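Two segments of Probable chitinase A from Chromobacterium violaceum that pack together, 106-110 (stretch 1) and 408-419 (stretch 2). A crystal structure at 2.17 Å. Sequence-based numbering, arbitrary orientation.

Stretch 1 106-110: KHALV
Stretch 2 (408-419) TFSRPVAASLRQ

Strand 108-110 packs on helix 410-417, running nearly antiparallel to it at 151°. The axes approach to 8.6 Å. H107 CA lies 5.6 Å from L417 CA, and L109 CA lies 6.4 Å from A414 CA. The strand is extended, with phi/psi of -104/115 at L109; the helix stays near -65/-40. Its backbone hydrogen bonds include A414 N to S410 O (2.9 Å) and L417 N to V413 O (2.9 Å).

No hydrogen bond crosses the contact, which buries 334 Å². Packing is mainly van der Waals contact between apolar groups. Strand alternation points L109 toward the helix and A108 and V110 away. L109 has chi1 t (-151°) and chi2 at -148°, between wells. This spreads its methyls: L109 CD1 lies 4.0 Å from S410 CB and 4.5 Å from A414 CB, while L109 CD2 meets the F409 ring edge, 4.2 Å from F409 CE1. F409 is t, with chi2 -87°. L109 CG lies 4.3 Å from CG1 of V413, also t.

L417 is m,t. L417 CD1 reaches L109 CB at 3.8 Å and A108 O at 3.4 Å; L417 CD2 lies 4.0 Å from H107 CB. H107 is m, with chi2 127°. H107 CB sits 3.7 Å from L417 O. Both carbon-oxygen approaches are packing contacts. Poorly ordered Q419 is m,m; Q419 NE2 is 4.0 Å from H107 ND1.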

# COMPACT_ATOMS: atom_id res chain seq x y z
N LYS A 106 0.29 -14.69 6.55
CA LYS A 106 -0.96 -15.21 6.00
C LYS A 106 -2.02 -14.12 5.97
O LYS A 106 -2.70 -13.92 4.96
CB LYS A 106 -1.45 -16.41 6.81
CG LYS A 106 -2.71 -17.05 6.26
CD LYS A 106 -3.21 -18.18 7.16
CE LYS A 106 -4.44 -18.85 6.58
NZ LYS A 106 -5.03 -19.85 7.52
N HIS A 107 -2.16 -13.41 7.09
CA HIS A 107 -3.04 -12.26 7.15
C HIS A 107 -2.18 -11.03 7.40
O HIS A 107 -1.81 -10.73 8.54
CB HIS A 107 -4.11 -12.44 8.22
CG HIS A 107 -4.92 -13.68 8.04
ND1 HIS A 107 -5.10 -14.62 9.03
CD2 HIS A 107 -5.60 -14.15 6.96
CE1 HIS A 107 -5.85 -15.61 8.57
NE2 HIS A 107 -6.17 -15.35 7.32
N ALA A 108 -1.86 -10.32 6.32
CA ALA A 108 -0.82 -9.31 6.35
C ALA A 108 -1.35 -7.89 6.46
O ALA A 108 -2.42 -7.57 5.93
CB ALA A 108 0.06 -9.44 5.11
N LEU A 109 -0.60 -7.05 7.16
CA LEU A 109 -0.79 -5.61 7.12
C LEU A 109 0.33 -5.03 6.26
O LEU A 109 1.50 -5.13 6.61
CB LEU A 109 -0.76 -4.99 8.52
CG LEU A 109 -1.57 -3.71 8.82
CD1 LEU A 109 -0.85 -2.86 9.86
CD2 LEU A 109 -1.89 -2.89 7.57
N VAL A 110 -0.05 -4.46 5.12
CA VAL A 110 0.90 -3.88 4.18
C VAL A 110 0.84 -2.36 4.27
O VAL A 110 -0.24 -1.78 4.27
CB VAL A 110 0.60 -4.32 2.73
CG1 VAL A 110 1.57 -3.67 1.75
CG2 VAL A 110 0.63 -5.84 2.61
N THR A 408 -3.13 4.81 15.02
CA THR A 408 -4.56 4.60 15.20
C THR A 408 -5.14 3.63 14.18
O THR A 408 -6.25 3.13 14.35
CB THR A 408 -5.33 5.93 15.12
OG1 THR A 408 -4.92 6.64 13.95
CG2 THR A 408 -5.05 6.77 16.35
N PHE A 409 -4.40 3.38 13.10
CA PHE A 409 -4.83 2.40 12.11
C PHE A 409 -4.14 1.06 12.37
O PHE A 409 -4.81 0.04 12.52
CB PHE A 409 -4.53 2.90 10.69
CG PHE A 409 -5.06 1.98 9.60
CD1 PHE A 409 -4.30 0.91 9.15
CD2 PHE A 409 -6.30 2.20 9.03
CE1 PHE A 409 -4.78 0.07 8.16
CE2 PHE A 409 -6.79 1.36 8.04
CZ PHE A 409 -6.03 0.29 7.60
N SER A 410 -2.81 1.08 12.43
CA SER A 410 -2.04 -0.15 12.52
C SER A 410 -2.36 -0.99 13.76
O SER A 410 -2.43 -2.21 13.68
CB SER A 410 -0.54 0.15 12.48
OG SER A 410 -0.16 0.99 13.56
N ARG A 411 -2.55 -0.34 14.91
CA ARG A 411 -2.78 -1.10 16.14
C ARG A 411 -4.09 -1.90 16.10
O ARG A 411 -4.06 -3.12 16.30
CB ARG A 411 -2.76 -0.17 17.37
CG ARG A 411 -1.36 0.21 17.83
CD ARG A 411 -1.41 1.18 19.00
NE ARG A 411 -0.07 1.55 19.45
CZ ARG A 411 0.18 2.53 20.32
NH1 ARG A 411 -0.81 3.24 20.83
NH2 ARG A 411 1.44 2.79 20.67
N PRO A 412 -5.24 -1.25 15.83
CA PRO A 412 -6.44 -2.10 15.85
C PRO A 412 -6.55 -3.03 14.64
O PRO A 412 -7.10 -4.13 14.77
CB PRO A 412 -7.59 -1.09 15.87
CG PRO A 412 -7.02 0.13 15.23
CD PRO A 412 -5.58 0.17 15.63
N VAL A 413 -6.04 -2.61 13.48
CA VAL A 413 -6.17 -3.43 12.28
C VAL A 413 -5.27 -4.67 12.35
O VAL A 413 -5.70 -5.76 11.97
CB VAL A 413 -5.86 -2.61 11.01
CG1 VAL A 413 -5.75 -3.52 9.80
CG2 VAL A 413 -6.95 -1.57 10.79
N ALA A 414 -4.05 -4.52 12.86
CA ALA A 414 -3.18 -5.67 13.06
C ALA A 414 -3.81 -6.65 14.05
O ALA A 414 -3.71 -7.86 13.88
CB ALA A 414 -1.81 -5.25 13.55
N ALA A 415 -4.46 -6.11 15.08
CA ALA A 415 -5.15 -6.95 16.06
C ALA A 415 -6.27 -7.75 15.40
O ALA A 415 -6.45 -8.93 15.71
CB ALA A 415 -5.70 -6.10 17.20
N SER A 416 -7.00 -7.11 14.49
CA SER A 416 -8.07 -7.78 13.76
C SER A 416 -7.53 -8.89 12.87
O SER A 416 -8.06 -10.00 12.85
CB SER A 416 -8.86 -6.77 12.93
OG SER A 416 -9.52 -5.83 13.76
N LEU A 417 -6.47 -8.58 12.12
CA LEU A 417 -5.81 -9.57 11.27
C LEU A 417 -5.30 -10.75 12.10
O LEU A 417 -5.31 -11.90 11.65
CB LEU A 417 -4.65 -8.93 10.51
CG LEU A 417 -5.04 -7.96 9.39
CD1 LEU A 417 -3.85 -7.13 8.96
CD2 LEU A 417 -5.60 -8.75 8.20
N ARG A 418 -4.87 -10.44 13.32
CA ARG A 418 -4.26 -11.40 14.23
C ARG A 418 -5.30 -12.29 14.92
O ARG A 418 -4.96 -13.16 15.71
CB ARG A 418 -3.43 -10.63 15.27
CG ARG A 418 -2.43 -11.43 16.06
CD ARG A 418 -1.65 -10.52 16.99
NE ARG A 418 -0.84 -9.56 16.25
CZ ARG A 418 -0.92 -8.24 16.39
NH1 ARG A 418 -1.77 -7.71 17.26
NH2 ARG A 418 -0.13 -7.45 15.67
N GLN A 419 -6.57 -12.05 14.59
CA GLN A 419 -7.74 -12.65 15.24
C GLN A 419 -7.86 -12.18 16.67
O GLN A 419 -8.63 -11.27 16.97
CB GLN A 419 -7.68 -14.19 15.19
CG GLN A 419 -7.45 -14.76 13.80
CD GLN A 419 -8.53 -14.37 12.83
OE1 GLN A 419 -9.70 -14.22 13.21
NE2 GLN A 419 -8.16 -14.20 11.57